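Yeast glycogen phosphorylase (Saccharomyces cerevisiae, PDB 1YGP) is a carbohydrate phosphorylase of the GT-B clan, a two-chain assembly whose chain carries a bound pyridoxal-5'-phosphate. Local coordinates at residues Gln569-Asn574 with Ala707-Glu712; Pro647-Ile652 with His686-Val691. All blocks are in the same frame, centred on the assembly; numbering follows the deposited sequence.

Overall arrangement
Both contacts reach the same six-stranded parallel sheet, a Rossmann-like element consistent with the GT-B clan. Interaction 2 pairs strands 649-654 and 688-693, the latter outermost within the chain. Strand 601-606 separates this pair from strand 710-713, at whose start interaction 1 ties the chain to helix 562-584. The segments run in the order 569-574, 647-652, 686-691 and 707-712, so the long connection bridged by interaction 1 contains the whole of interaction 2. Their centres lie about 14 Å apart and their nearest atoms about 6 Å apart, without touching. Interaction 2 thus joins two neighbouring strands at one edge of the sheet, whereas interaction 1 fastens the loop entering strand 710-713 to a helix.

Interaction 1. Residues Gln569-Asn574 with Ala707-Glu712; sequences QVKLNN and ASDLSE
Lys-571 reaches from helix 562-584 to Ser-708, in the loop that leads into strand 710-713 of the Rossmann-like parallel sheet. The polar part of this helix-to-loop contact is a single hydrogen bond, from Lys-571 NZ to Ser-708 O at 2.7 Å. The ammonium group approaches with a C=O...N angle of 138° and lies 28° from the carbonyl plane. CG of Lys-571 stands anti to the backbone N, and bends at chi2 (58°) and further along the chain bring NZ round to the loop. NZ also bonds the carbonyl oxygens of Pro-706 and Asn-732, giving this one nitrogen three backbone acceptors.

The carboxylate of Asp-709 meets the carbon part of the same lysine, with OD1 3.8 Å from Lys-571 CG. This carboxylate does not contact NZ, OD1 lying 5.4 Å from Lys-571 NZ, and the salt bridge of Asp-709 goes instead to Lys-575, one turn further along the helix.

Van der Waals contact comes from Asn-574, whose CB lies 4.0 Å from Ala-707 CA. Its ND2 bonds Asn-526 OD1 and also Pro-706 O, just ahead of Ala-707, an oxygen shared with Lys-571 NZ. The methyl of Ala-707 sits against the helix backbone, CB lying 3.5 Å from Asn-574 O.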
loop_
_atom_site.group_PDB
_atom_site.type_symbol
_atom_site.label_atom_id
_atom_site.label_comp_id
_atom_site.label_asym_id
_atom_site.label_seq_id
_atom_site.Cartn_x
_atom_site.Cartn_y
_atom_site.Cartn_z
ATOM N N GLN A 569 -43.866 -13.496 -4.944
ATOM C CA GLN A 569 -42.791 -14.306 -5.502
ATOM C C GLN A 569 -41.438 -13.621 -5.430
ATOM O O GLN A 569 -40.439 -14.250 -5.048
ATOM C CB GLN A 569 -43.103 -14.635 -6.946
ATOM C CG GLN A 569 -42.068 -15.499 -7.626
ATOM C CD GLN A 569 -41.968 -16.850 -6.959
ATOM O OE1 GLN A 569 -41.113 -17.127 -6.121
ATOM N NE2 GLN A 569 -42.867 -17.750 -7.318
ATOM N N VAL A 570 -41.425 -12.321 -5.750
ATOM C CA VAL A 570 -40.202 -11.516 -5.678
ATOM C C VAL A 570 -39.636 -11.680 -4.246
ATOM O O VAL A 570 -38.541 -12.197 -3.998
ATOM C CB VAL A 570 -40.565 -10.023 -6.001
ATOM C CG1 VAL A 570 -39.323 -9.175 -5.970
ATOM C CG2 VAL A 570 -41.152 -9.872 -7.394
ATOM N N LYS A 571 -40.477 -11.397 -3.260
ATOM C CA LYS A 571 -40.070 -11.447 -1.877
ATOM C C LYS A 571 -39.630 -12.840 -1.467
ATOM O O LYS A 571 -38.715 -12.955 -0.656
ATOM C CB LYS A 571 -41.258 -10.910 -1.049
ATOM C CG LYS A 571 -41.105 -10.832 0.478
ATOM C CD LYS A 571 -39.961 -9.994 1.010
ATOM C CE LYS A 571 -40.288 -8.532 0.860
ATOM N NZ LYS A 571 -39.216 -7.699 1.363
ATOM N N LEU A 572 -40.177 -13.913 -2.049
ATOM C CA LEU A 572 -39.785 -15.287 -1.702
ATOM C C LEU A 572 -38.387 -15.553 -2.252
ATOM O O LEU A 572 -37.516 -16.073 -1.543
ATOM C CB LEU A 572 -40.824 -16.304 -2.291
ATOM C CG LEU A 572 -40.884 -17.839 -2.027
ATOM C CD1 LEU A 572 -39.916 -18.569 -2.919
ATOM C CD2 LEU A 572 -40.535 -18.149 -0.589
ATOM N N ASN A 573 -38.101 -15.142 -3.492
ATOM C CA ASN A 573 -36.786 -15.365 -4.076
ATOM C C ASN A 573 -35.772 -14.567 -3.283
ATOM O O ASN A 573 -34.719 -15.110 -2.942
ATOM C CB ASN A 573 -36.739 -14.930 -5.542
ATOM C CG ASN A 573 -37.791 -15.594 -6.441
ATOM O OD1 ASN A 573 -38.290 -14.972 -7.384
ATOM N ND2 ASN A 573 -38.187 -16.850 -6.231
ATOM N N ASN A 574 -36.102 -13.330 -2.882
ATOM C CA ASN A 574 -35.221 -12.516 -2.041
ATOM C C ASN A 574 -34.916 -13.161 -0.708
ATOM O O ASN A 574 -33.796 -13.041 -0.190
ATOM C CB ASN A 574 -35.790 -11.160 -1.714
ATOM C CG ASN A 574 -35.694 -10.167 -2.854
ATOM O OD1 ASN A 574 -34.976 -10.322 -3.838
ATOM N ND2 ASN A 574 -36.443 -9.085 -2.767
ATOM N N ALA A 707 -35.207 -8.982 1.712
ATOM C CA ALA A 707 -35.716 -10.252 2.182
ATOM C C ALA A 707 -36.644 -10.073 3.364
ATOM O O ALA A 707 -37.265 -11.024 3.847
ATOM C CB ALA A 707 -34.597 -11.129 2.657
ATOM N N SER A 708 -36.756 -8.850 3.864
ATOM C CA SER A 708 -37.461 -8.633 5.099
ATOM C C SER A 708 -38.959 -8.734 4.953
ATOM O O SER A 708 -39.536 -8.135 4.042
ATOM C CB SER A 708 -37.101 -7.273 5.624
ATOM O OG SER A 708 -37.461 -7.119 6.991
ATOM N N ASP A 709 -39.569 -9.515 5.853
ATOM C CA ASP A 709 -41.006 -9.504 5.955
ATOM C C ASP A 709 -41.407 -8.410 6.951
ATOM O O ASP A 709 -42.323 -7.611 6.708
ATOM C CB ASP A 709 -41.494 -10.863 6.428
ATOM C CG ASP A 709 -41.482 -11.965 5.377
ATOM O OD1 ASP A 709 -41.501 -11.681 4.180
ATOM O OD2 ASP A 709 -41.486 -13.127 5.757
ATOM N N LEU A 710 -40.701 -8.312 8.080
ATOM C CA LEU A 710 -40.991 -7.332 9.108
ATOM C C LEU A 710 -39.627 -6.871 9.632
ATOM O O LEU A 710 -38.664 -7.667 9.701
ATOM C CB LEU A 710 -41.836 -8.052 10.156
ATOM C CG LEU A 710 -42.738 -7.452 11.275
ATOM C CD1 LEU A 710 -41.979 -7.527 12.573
ATOM C CD2 LEU A 710 -43.256 -6.075 10.896
ATOM N N SER A 711 -39.510 -5.593 9.989
ATOM C CA SER A 711 -38.268 -5.052 10.519
ATOM C C SER A 711 -38.553 -4.289 11.794
ATOM O O SER A 711 -39.524 -3.526 11.874
ATOM C CB SER A 711 -37.624 -4.135 9.495
ATOM O OG SER A 711 -38.368 -2.997 9.068
ATOM N N GLU A 712 -37.741 -4.453 12.813
ATOM C CA GLU A 712 -38.034 -3.876 14.110
ATOM C C GLU A 712 -37.488 -2.466 14.239
ATOM O O GLU A 712 -36.319 -2.204 13.924
ATOM C CB GLU A 712 -37.430 -4.766 15.164
ATOM C CG GLU A 712 -37.983 -6.173 15.075
ATOM C CD GLU A 712 -38.979 -6.531 16.156
ATOM O OE1 GLU A 712 -39.113 -5.793 17.134
ATOM O OE2 GLU A 712 -39.613 -7.577 16.028
#

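Interaction 2. Residues Pro647-Ile652 with His686-Val691; sequences PRKVSI and HLLKVV
Arg-648 lays its guanidinium against the side chain of Leu-687, whose CD1 stands 3.6 Å above the guanidinium plane, displaced from the centre of the group. The two side chains are roughly perpendicular. Arg-648 CG is anti to the backbone N, and a bend at chi3 (-89°) turns the flat group over the leucine, bringing NH2 within 3.7 Å of Leu-687 CD2. NE makes a weak hydrogen bond (N-H...O 133°) to His-686 O, which lies oblique to the guanidinium plane.

Beyond this pair the backbones run parallel. Lys-649 N donates to Leu-687 O, and Lys-649 O receives Lys-689 N at 3.3 Å. Lys-689 O then takes Ser-651 N at 2.9 Å, leaving Lys-689 bonded on both its N and its O to residues flanking Val-650. In the last bond Val-691 N reaches Ser-651 O at 2.8 Å, with a C=O...N angle of 177°.

The side chains divide between two faces. On one, Lys-649 and Leu-688 run side by side, CD of the lysine 4.0 Å from CD1 of the leucine; Ser-651 and Val-690 follow, both packed on Ile-622 of helix 615-634, and Val-690 also on helix 662-678. On the other, Ile-652 CD1 lies 3.8 Å from Val-691 CB, and Val-650 CG1 meets Val-691 CG2. Lys-689 starts from this face too, and its NZ bonds Ile-591 O. Strand 649-654 is held on its other edge by strand 601-606. Joined through helix 662-678, the two strands form a beta-alpha-beta unit, the building block of the Rossmann-like sheets of GT-B proteins.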
loop_
_atom_site.group_PDB
_atom_site.type_symbol
_atom_site.label_atom_id
_atom_site.label_comp_id
_atom_site.label_asym_id
_atom_site.label_seq_id
_atom_site.Cartn_x
_atom_site.Cartn_y
_atom_site.Cartn_z
ATOM N N PRO A 647 -46.809 -19.098 15.106
ATOM C CA PRO A 647 -46.394 -19.633 13.827
ATOM C C PRO A 647 -44.920 -19.349 13.494
ATOM O O PRO A 647 -44.307 -18.426 14.035
ATOM C CB PRO A 647 -47.403 -19.012 12.882
ATOM C CG PRO A 647 -48.446 -18.332 13.746
ATOM C CD PRO A 647 -47.639 -17.919 14.953
ATOM N N ARG A 648 -44.436 -20.107 12.495
ATOM C CA ARG A 648 -43.081 -20.108 11.942
ATOM C C ARG A 648 -42.464 -18.746 11.602
ATOM O O ARG A 648 -42.938 -18.003 10.721
ATOM C CB ARG A 648 -43.155 -21.030 10.734
ATOM C CG ARG A 648 -41.826 -21.429 10.144
ATOM C CD ARG A 648 -41.976 -22.654 9.252
ATOM N NE ARG A 648 -41.819 -23.893 10.007
ATOM C CZ ARG A 648 -42.836 -24.712 10.297
ATOM N NH1 ARG A 648 -44.094 -24.454 9.912
ATOM N NH2 ARG A 648 -42.572 -25.810 11.008
ATOM N N LYS A 649 -41.362 -18.472 12.304
ATOM C CA LYS A 649 -40.686 -17.185 12.328
ATOM C C LYS A 649 -39.182 -17.429 12.356
ATOM O O LYS A 649 -38.718 -18.495 12.782
ATOM C CB LYS A 649 -41.107 -16.455 13.595
ATOM C CG LYS A 649 -40.894 -14.964 13.778
ATOM C CD LYS A 649 -41.108 -14.713 15.258
ATOM C CE LYS A 649 -41.380 -13.248 15.643
ATOM N NZ LYS A 649 -42.696 -12.750 15.256
ATOM N N VAL A 650 -38.407 -16.455 11.881
ATOM C CA VAL A 650 -36.951 -16.434 11.941
ATOM C C VAL A 650 -36.648 -15.007 12.369
ATOM O O VAL A 650 -37.037 -14.039 11.686
ATOM C CB VAL A 650 -36.247 -16.649 10.569
ATOM C CG1 VAL A 650 -34.751 -16.557 10.765
ATOM C CG2 VAL A 650 -36.511 -18.008 10.007
ATOM N N SER A 651 -36.011 -14.862 13.510
ATOM C CA SER A 651 -35.548 -13.551 13.917
ATOM C C SER A 651 -34.090 -13.364 13.463
ATOM O O SER A 651 -33.179 -14.155 13.763
ATOM C CB SER A 651 -35.657 -13.434 15.412
ATOM O OG SER A 651 -36.993 -13.676 15.844
ATOM N N ILE A 652 -33.857 -12.311 12.690
ATOM C CA ILE A 652 -32.559 -12.004 12.121
ATOM C C ILE A 652 -31.999 -10.804 12.879
ATOM O O ILE A 652 -32.620 -9.735 12.889
ATOM C CB ILE A 652 -32.774 -11.706 10.616
ATOM C CG1 ILE A 652 -33.325 -12.924 9.869
ATOM C CG2 ILE A 652 -31.454 -11.278 10.023
ATOM C CD1 ILE A 652 -32.309 -14.070 9.680
ATOM N N HIS A 686 -38.706 -26.528 14.258
ATOM C CA HIS A 686 -38.425 -25.421 13.338
ATOM C C HIS A 686 -39.500 -24.340 13.287
ATOM O O HIS A 686 -39.586 -23.575 12.326
ATOM C CB HIS A 686 -38.214 -25.903 11.883
ATOM C CG HIS A 686 -37.168 -26.989 11.734
ATOM N ND1 HIS A 686 -37.175 -27.986 10.865
ATOM C CD2 HIS A 686 -36.046 -27.122 12.510
ATOM C CE1 HIS A 686 -36.113 -28.719 11.079
ATOM N NE2 HIS A 686 -35.443 -28.185 12.073
ATOM N N LEU A 687 -40.339 -24.216 14.313
ATOM C CA LEU A 687 -41.305 -23.148 14.320
ATOM C C LEU A 687 -40.631 -21.840 14.643
ATOM O O LEU A 687 -41.200 -20.804 14.315
ATOM C CB LEU A 687 -42.404 -23.420 15.341
ATOM C CG LEU A 687 -43.670 -24.115 14.881
ATOM C CD1 LEU A 687 -44.174 -23.512 13.584
ATOM C CD2 LEU A 687 -43.361 -25.555 14.583
ATOM N N LEU A 688 -39.437 -21.867 15.252
ATOM C CA LEU A 688 -38.670 -20.665 15.565
ATOM C C LEU A 688 -37.160 -20.839 15.417
ATOM O O LEU A 688 -36.613 -21.820 15.935
ATOM C CB LEU A 688 -38.931 -20.218 16.998
ATOM C CG LEU A 688 -38.319 -18.916 17.460
ATOM C CD1 LEU A 688 -38.946 -17.735 16.728
ATOM C CD2 LEU A 688 -38.545 -18.795 18.940
ATOM N N LYS A 689 -36.489 -19.901 14.735
ATOM C CA LYS A 689 -35.027 -19.859 14.592
ATOM C C LYS A 689 -34.549 -18.446 14.921
ATOM O O LYS A 689 -35.267 -17.467 14.670
ATOM C CB LYS A 689 -34.582 -20.158 13.168
ATOM C CG LYS A 689 -34.901 -21.561 12.670
ATOM C CD LYS A 689 -34.018 -22.565 13.381
ATOM C CE LYS A 689 -34.441 -24.005 13.153
ATOM N NZ LYS A 689 -34.419 -24.337 11.741
ATOM N N VAL A 690 -33.365 -18.270 15.487
ATOM C CA VAL A 690 -32.794 -16.956 15.786
ATOM C C VAL A 690 -31.475 -17.011 15.032
ATOM O O VAL A 690 -30.773 -18.025 15.099
ATOM C CB VAL A 690 -32.504 -16.763 17.294
ATOM C CG1 VAL A 690 -31.811 -15.438 17.571
ATOM C CG2 VAL A 690 -33.815 -16.802 18.035
ATOM N N VAL A 691 -31.083 -15.981 14.298
ATOM C CA VAL A 691 -29.849 -15.989 13.523
ATOM C C VAL A 691 -29.172 -14.649 13.808
ATOM O O VAL A 691 -29.875 -13.643 13.971
ATOM C CB VAL A 691 -30.232 -16.149 12.031
ATOM C CG1 VAL A 691 -29.017 -15.899 11.169
ATOM C CG2 VAL A 691 -30.759 -17.553 11.744
#